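PDB 3B4N: endo-pectate lyase from Erwinia chrysanthemi, which cleaves polygalacturonate by elimination with calcium as cofactor, and probably also acts within the chains of highly methylated pectins. Local coordinates for residues 58-63 with 85-90; 35-40 with 45-50. All blocks are in the same frame, centred on the assembly; numbering follows the deposited sequence.

From the N terminus, contact 2 comes first: strand 32-39 runs into the short loop that leads to strand 44-52, so residues 35-40 and 45-50 face each other from two different sheets. Contact 1 opens only after contact 2 has closed; it brings residues 58-63 against 85-90 and closes a longer loop that includes strand 72-75. The two contacts therefore follow in series, neither nested nor crossed, with centres about 10 Å apart. Strand 44-52 joins them, as it lies between strands 61-66 and 85-92 in the four-stranded sheet. Contact 2 joins the two sheets of an N-terminal beta-sandwich through its interior, and contact 1 bridges over strand 44-52, from the outermost strand 61-66 to strand 85-92.

Contact 1 of 2, residues 58-63 with 85-90; sequences DLRERI and WYWVDV. With EDO (1,2-ethanediol), chain I; EDO (1,2-ethanediol), chain H.
Arg60 lies across one face of the Trp87 indole, touching both rings. NH1 stands 3.2 Å above the ring plane, offset toward the rim, and its nearest ring atom is Trp87 CD1 at 3.3 Å. The pair forms a cation-pi contact, with Arg60 CZ 4.4 Å from the centroid of the Trp87 five-membered ring and almost on the ring normal. The guanidinium does not lie flat on the indole: the two planes are 70° apart, and an edge carrying NH1 points down at the ring. Nearer the backbone, Arg60 CD makes a CH-pi contact 4.0 Å from the centroid of the Trp87 six-membered ring, and CB reaches CZ3. With chi1 at 73°, CG sits between the backbone N and the carbonyl carbon, and from there the extended chain carries the guanidinium across to the pyrrole half. NH2 makes a weak hydrogen bond to O2 of an ethanediol, probably from the crystallisation liquor. A second ethanediol is gripped by Arg62, from NE to its O2 at 2.9 Å and from NH2 to its O1 at 3.0 Å.

On the opposite face of the sheet, the one turned to the sandwich interior, Ile63 CD1 touches CE1 of Tyr86 at 3.9 Å, meeting the ring at its edge and near its plane. The Tyr86 hydroxyl is hydrogen-bonded to Asp75 and Asn33, which fixes the far end of that ring.

No hydrogen bond joins the two segments, because strand 44-52 runs between them. Ile63 pairs by backbone with Val49, and Trp87 with Tyr50. Ala102 and Pro57 also touch the Trp87 side chain. These are next-but-one strand contacts, one on each side of the four-stranded sheet, in the strand order 61-66, 44-52, 85-92, 97-104 known from fibronectin type III domains.

Contact 2 of 2, residues 35-40 with 45-50; sequences LGWSTD and ARQEVY. With EDO (1,2-ethanediol), chain G.
Across the interior of a fibronectin type III-like beta-sandwich, Leu35 and Trp37 of one sheet face Val49 and Gln47 of the other. The axes of strands 35-39 and 45-50 pass 10.8 Å apart, with their directions 136° from each other, so the link is made by side chains and not by backbone pairing. Leu35 and Val49 reach toward each other tip to tip, CD1 of the leucine lying 3.6 Å from CG1 of the valine. Val49 CG1 is placed there by being anti to its backbone N (chi1 -175°), and the contact is wholly apolar.

Further along, the extended Gln47 chain brings its amide to the edge of the Trp37 indole on the NE1 side. Gln47 CD lies in the ring plane, 3.7 Å from Trp37 NE1, while the amide is turned 74° from the ring. The two side chains meet beside Arg71, which touches both. Thr39 adds a methyl on the same side of its strand, though its hydroxyl is hydrogen-bonded to Gln21.

The three-stranded sheet 22-29, 32-39, 72-75 and the four-stranded one containing 44-52 are the two halves of the sandwich. Leu24 and Val88 also touch Trp37, and Leu66 packs on both Trp37 and Val49.

On the outer face of the four-stranded sheet, Arg46 NH1 forms a salt bridge to Glu48 OE2 at 3.0 Å; the oxygen lies in the guanidinium plane and accepts through its anti lone pair. Arg62 NH1 makes a second salt bridge to OE2, and Tyr50 OH donates to Glu48 OE1 at 2.7 Å from above the carboxylate plane. Ser38, pointing out of the other sheet, is hydrogen-bonded to an ethanediol and to Asn163 of the parallel beta-helix.

Contact 1 of 2, residues 58-63 with 85-90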
loop_
_atom_site.group_PDB
_atom_site.type_symbol
_atom_site.label_atom_id
_atom_site.label_comp_id
_atom_site.label_asym_id
_atom_site.label_seq_id
_atom_site.Cartn_x
_atom_site.Cartn_y
_atom_site.Cartn_z
ATOM N N ASP A 58 -21.952 18.198 13.238
ATOM C CA ASP A 58 -23.397 18.175 13.091
ATOM C C ASP A 58 -23.857 18.621 11.700
ATOM O O ASP A 58 -24.990 18.350 11.306
ATOM C CB ASP A 58 -24.049 19.064 14.153
ATOM C CG ASP A 58 -23.939 18.491 15.553
ATOM O OD1 ASP A 58 -24.538 19.087 16.469
ATOM O OD2 ASP A 58 -23.268 17.458 15.755
ATOM N N LEU A 59 -22.975 19.295 10.964
ATOM C CA LEU A 59 -23.304 19.778 9.627
ATOM C C LEU A 59 -22.727 18.919 8.508
ATOM O O LEU A 59 -22.928 19.221 7.333
ATOM C CB LEU A 59 -22.809 21.214 9.452
ATOM C CG LEU A 59 -23.444 22.243 10.389
ATOM C CD1 LEU A 59 -22.843 23.612 10.109
ATOM C CD2 LEU A 59 -24.954 22.259 10.183
ATOM N N ARG A 60 -22.017 17.853 8.861
ATOM C CA ARG A 60 -21.431 17.003 7.837
ATOM C C ARG A 60 -22.522 16.277 7.074
ATOM O O ARG A 60 -23.597 15.986 7.611
ATOM C CB ARG A 60 -20.466 15.991 8.462
ATOM C CG ARG A 60 -21.147 14.871 9.234
ATOM C CD ARG A 60 -20.156 14.156 10.146
ATOM N NE ARG A 60 -20.846 13.302 11.109
ATOM C CZ ARG A 60 -20.296 12.860 12.235
ATOM N NH1 ARG A 60 -19.044 13.182 12.538
ATOM N NH2 ARG A 60 -21.013 12.122 13.077
ATOM N N GLU A 61 -22.244 15.988 5.812
ATOM C CA GLU A 61 -23.201 15.290 4.985
ATOM C C GLU A 61 -22.533 14.149 4.239
ATOM O O GLU A 61 -21.363 14.227 3.877
ATOM C CB GLU A 61 -23.875 16.266 4.037
ATOM C CG GLU A 61 -24.783 17.212 4.807
ATOM C CD GLU A 61 -25.660 18.049 3.917
ATOM O OE1 GLU A 61 -26.278 17.474 2.994
ATOM O OE2 GLU A 61 -25.737 19.274 4.153
ATOM N N ARG A 62 -23.282 13.078 4.018
ATOM C CA ARG A 62 -22.716 11.909 3.372
ATOM C C ARG A 62 -22.394 12.120 1.898
ATOM O O ARG A 62 -23.215 12.651 1.148
ATOM C CB ARG A 62 -23.660 10.715 3.532
ATOM C CG ARG A 62 -22.958 9.373 3.391
ATOM C CD ARG A 62 -23.932 8.235 3.599
ATOM N NE ARG A 62 -24.951 8.232 2.560
ATOM C CZ ARG A 62 -26.104 7.580 2.658
ATOM N NH1 ARG A 62 -26.385 6.881 3.750
ATOM N NH2 ARG A 62 -26.978 7.642 1.667
ATOM N N ILE A 63 -21.190 11.719 1.502
ATOM C CA ILE A 63 -20.781 11.829 0.108
ATOM C C ILE A 63 -20.583 10.459 -0.526
ATOM O O ILE A 63 -20.447 10.359 -1.740
ATOM C CB ILE A 63 -19.492 12.675 -0.076
ATOM C CG1 ILE A 63 -18.305 12.045 0.656
ATOM C CG2 ILE A 63 -19.758 14.097 0.405
ATOM C CD1 ILE A 63 -16.964 12.722 0.313
ATOM N N TRP A 85 -13.672 19.074 5.727
ATOM C CA TRP A 85 -13.493 18.189 6.869
ATOM C C TRP A 85 -14.175 16.891 6.462
ATOM O O TRP A 85 -15.246 16.899 5.829
ATOM C CB TRP A 85 -14.169 18.741 8.128
ATOM C CG TRP A 85 -13.349 19.746 8.864
ATOM C CD1 TRP A 85 -12.635 19.543 10.010
ATOM C CD2 TRP A 85 -13.124 21.103 8.481
ATOM N NE1 TRP A 85 -11.973 20.693 10.363
ATOM C CE2 TRP A 85 -12.254 21.668 9.442
ATOM C CE3 TRP A 85 -13.571 21.897 7.419
ATOM C CZ2 TRP A 85 -11.820 22.994 9.371
ATOM C CZ3 TRP A 85 -13.140 23.220 7.347
ATOM C CH2 TRP A 85 -12.270 23.753 8.323
ATOM N N TYR A 86 -13.537 15.779 6.813
ATOM C CA TYR A 86 -14.056 14.454 6.513
ATOM C C TYR A 86 -14.122 13.577 7.751
ATOM O O TYR A 86 -13.340 13.731 8.680
ATOM C CB TYR A 86 -13.147 13.738 5.515
ATOM C CG TYR A 86 -13.071 14.351 4.143
ATOM C CD1 TYR A 86 -13.941 13.954 3.129
ATOM C CD2 TYR A 86 -12.089 15.290 3.844
ATOM C CE1 TYR A 86 -13.821 14.478 1.834
ATOM C CE2 TYR A 86 -11.962 15.817 2.571
ATOM C CZ TYR A 86 -12.826 15.409 1.572
ATOM O OH TYR A 86 -12.697 15.931 0.310
ATOM N N TRP A 87 -15.076 12.654 7.732
ATOM C CA TRP A 87 -15.256 11.655 8.787
ATOM C C TRP A 87 -15.668 10.380 8.068
ATOM O O TRP A 87 -16.303 10.426 7.016
ATOM C CB TRP A 87 -16.414 11.986 9.733
ATOM C CG TRP A 87 -16.230 13.157 10.621
ATOM C CD1 TRP A 87 -15.847 13.145 11.933
ATOM C CD2 TRP A 87 -16.473 14.522 10.285
ATOM N NE1 TRP A 87 -15.846 14.422 12.436
ATOM C CE2 TRP A 87 -16.227 15.288 11.444
ATOM C CE3 TRP A 87 -16.875 15.176 9.110
ATOM C CZ2 TRP A 87 -16.374 16.678 11.467
ATOM C CZ3 TRP A 87 -17.023 16.562 9.131
ATOM C CH2 TRP A 87 -16.772 17.295 10.305
ATOM N N VAL A 88 -15.306 9.237 8.632
ATOM C CA VAL A 88 -15.723 7.959 8.080
ATOM C C VAL A 88 -16.479 7.237 9.191
ATOM O O VAL A 88 -16.007 7.129 10.327
ATOM C CB VAL A 88 -14.533 7.102 7.601
ATOM C CG1 VAL A 88 -14.994 5.666 7.340
ATOM C CG2 VAL A 88 -13.959 7.695 6.321
ATOM N N ASP A 89 -17.680 6.790 8.855
ATOM C CA ASP A 89 -18.554 6.079 9.771
ATOM C C ASP A 89 -18.553 4.603 9.378
ATOM O O ASP A 89 -19.040 4.236 8.313
ATOM C CB ASP A 89 -19.972 6.649 9.652
ATOM C CG ASP A 89 -20.948 6.059 10.655
ATOM O OD1 ASP A 89 -22.131 6.475 10.613
ATOM O OD2 ASP A 89 -20.555 5.201 11.472
ATOM N N VAL A 90 -17.979 3.765 10.234
ATOM C CA VAL A 90 -17.949 2.327 9.991
ATOM C C VAL A 90 -19.218 1.791 10.663
ATOM O O VAL A 90 -19.400 1.917 11.875
ATOM C CB VAL A 90 -16.671 1.703 10.588
ATOM C CG1 VAL A 90 -16.715 0.191 10.465
ATOM C CG2 VAL A 90 -15.456 2.254 9.861
HETATM C C1 EDO I . -25.343 10.145 -1.185
HETATM O O1 EDO I . -26.248 10.083 0.046
HETATM C C2 EDO I . -23.866 9.869 -0.897
HETATM O O2 EDO I . -23.777 8.529 -0.097
HETATM C C1 EDO H . -23.974 12.937 10.386
HETATM O O1 EDO H . -24.811 11.676 10.636
HETATM C C2 EDO H . -24.261 14.108 11.344
HETATM O O2 EDO H . -23.819 13.681 12.787
#

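Contact 2 of 2, residues 35-40 with 45-50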
loop_
_atom_site.group_PDB
_atom_site.type_symbol
_atom_site.label_atom_id
_atom_site.label_comp_id
_atom_site.label_asym_id
_atom_site.label_seq_id
_atom_site.Cartn_x
_atom_site.Cartn_y
_atom_site.Cartn_z
ATOM N N LEU A 35 -8.579 9.449 1.370
ATOM C CA LEU A 35 -8.824 9.094 2.756
ATOM C C LEU A 35 -8.370 7.665 2.980
ATOM O O LEU A 35 -8.572 6.798 2.132
ATOM C CB LEU A 35 -10.310 9.174 3.090
ATOM C CG LEU A 35 -10.989 10.527 2.923
ATOM C CD1 LEU A 35 -12.462 10.403 3.326
ATOM C CD2 LEU A 35 -10.282 11.563 3.784
ATOM N N GLY A 36 -7.760 7.438 4.133
ATOM C CA GLY A 36 -7.331 6.105 4.505
ATOM C C GLY A 36 -7.690 5.933 5.967
ATOM O O GLY A 36 -7.418 6.813 6.791
ATOM N N TRP A 37 -8.324 4.817 6.314
ATOM C CA TRP A 37 -8.669 4.606 7.708
ATOM C C TRP A 37 -8.432 3.175 8.122
ATOM O O TRP A 37 -8.262 2.288 7.285
ATOM C CB TRP A 37 -10.142 4.971 7.968
ATOM C CG TRP A 37 -11.147 4.160 7.180
ATOM C CD1 TRP A 37 -11.798 3.026 7.587
ATOM C CD2 TRP A 37 -11.587 4.414 5.842
ATOM N NE1 TRP A 37 -12.614 2.561 6.582
ATOM C CE2 TRP A 37 -12.504 3.394 5.499
ATOM C CE3 TRP A 37 -11.292 5.408 4.898
ATOM C CZ2 TRP A 37 -13.130 3.338 4.246
ATOM C CZ3 TRP A 37 -11.911 5.354 3.654
ATOM C CH2 TRP A 37 -12.820 4.324 3.339
ATOM N N SER A 38 -8.376 2.969 9.428
ATOM C CA SER A 38 -8.256 1.632 9.976
ATOM C C SER A 38 -9.401 1.534 10.971
ATOM O O SER A 38 -9.813 2.530 11.567
ATOM C CB SER A 38 -6.919 1.421 10.695
ATOM O OG SER A 38 -6.805 2.246 11.838
ATOM N N THR A 39 -9.949 0.339 11.123
ATOM C CA THR A 39 -11.022 0.140 12.079
ATOM C C THR A 39 -10.858 -1.243 12.676
ATOM O O THR A 39 -10.345 -2.145 12.016
ATOM C CB THR A 39 -12.426 0.258 11.418
ATOM O OG1 THR A 39 -13.431 0.110 12.427
ATOM C CG2 THR A 39 -12.632 -0.816 10.348
ATOM N N ASP A 40 -11.252 -1.395 13.936
ATOM C CA ASP A 40 -11.181 -2.702 14.573
ATOM C C ASP A 40 -12.581 -3.299 14.719
ATOM O O ASP A 40 -12.773 -4.280 15.439
ATOM C CB ASP A 40 -10.482 -2.629 15.933
ATOM C CG ASP A 40 -11.034 -1.544 16.818
ATOM O OD1 ASP A 40 -12.201 -1.156 16.630
ATOM O OD2 ASP A 40 -10.296 -1.084 17.716
ATOM N N ALA A 45 -20.655 -3.809 7.986
ATOM C CA ALA A 45 -21.686 -4.015 6.970
ATOM C C ALA A 45 -21.463 -3.020 5.829
ATOM O O ALA A 45 -21.508 -3.384 4.658
ATOM C CB ALA A 45 -23.060 -3.821 7.572
ATOM N N ARG A 46 -21.231 -1.761 6.187
ATOM C CA ARG A 46 -20.971 -0.716 5.200
ATOM C C ARG A 46 -20.150 0.367 5.861
ATOM O O ARG A 46 -19.995 0.385 7.085
ATOM C CB ARG A 46 -22.275 -0.097 4.676
ATOM C CG ARG A 46 -23.076 0.638 5.747
ATOM C CD ARG A 46 -24.017 1.685 5.163
ATOM N NE ARG A 46 -24.968 1.101 4.224
ATOM C CZ ARG A 46 -25.917 1.795 3.604
ATOM N NH1 ARG A 46 -26.043 3.095 3.823
ATOM N NH2 ARG A 46 -26.736 1.178 2.761
ATOM N N GLN A 47 -19.627 1.272 5.043
ATOM C CA GLN A 47 -18.825 2.374 5.555
ATOM C C GLN A 47 -19.274 3.625 4.825
ATOM O O GLN A 47 -19.390 3.626 3.606
ATOM C CB GLN A 47 -17.340 2.093 5.324
ATOM C CG GLN A 47 -16.912 0.793 5.994
ATOM C CD GLN A 47 -15.492 0.420 5.662
ATOM O OE1 GLN A 47 -15.194 -0.014 4.542
ATOM N NE2 GLN A 47 -14.602 0.592 6.631
ATOM N N GLU A 48 -19.534 4.687 5.575
ATOM C CA GLU A 48 -20.022 5.913 4.970
ATOM C C GLU A 48 -19.044 7.050 5.139
ATOM O O GLU A 48 -18.478 7.245 6.213
ATOM C CB GLU A 48 -21.361 6.290 5.597
ATOM C CG GLU A 48 -22.389 5.167 5.549
ATOM C CD GLU A 48 -23.720 5.578 6.131
ATOM O OE1 GLU A 48 -23.727 6.283 7.162
ATOM O OE2 GLU A 48 -24.757 5.182 5.562
ATOM N N VAL A 49 -18.839 7.805 4.071
ATOM C CA VAL A 49 -17.925 8.936 4.127
ATOM C C VAL A 49 -18.752 10.206 4.238
ATOM O O VAL A 49 -19.696 10.404 3.481
ATOM C CB VAL A 49 -17.048 9.032 2.859
ATOM C CG1 VAL A 49 -16.023 10.151 3.015
ATOM C CG2 VAL A 49 -16.354 7.701 2.604
ATOM N N TYR A 50 -18.392 11.050 5.199
ATOM C CA TYR A 50 -19.073 12.323 5.426
ATOM C C TYR A 50 -18.095 13.466 5.193
ATOM O O TYR A 50 -16.896 13.345 5.449
ATOM C CB TYR A 50 -19.616 12.382 6.853
ATOM C CG TYR A 50 -20.800 11.480 7.059
ATOM C CD1 TYR A 50 -22.100 11.959 6.884
ATOM C CD2 TYR A 50 -20.625 10.131 7.364
ATOM C CE1 TYR A 50 -23.197 11.121 7.003
ATOM C CE2 TYR A 50 -21.720 9.276 7.487
ATOM C CZ TYR A 50 -23.001 9.780 7.302
ATOM O OH TYR A 50 -24.089 8.939 7.389
HETATM C C1 EDO G . -8.854 1.622 14.731
HETATM O O1 EDO G . -8.077 0.729 13.755
HETATM C C2 EDO G . -7.989 2.276 15.817
HETATM O O2 EDO G . -6.950 3.189 15.098
#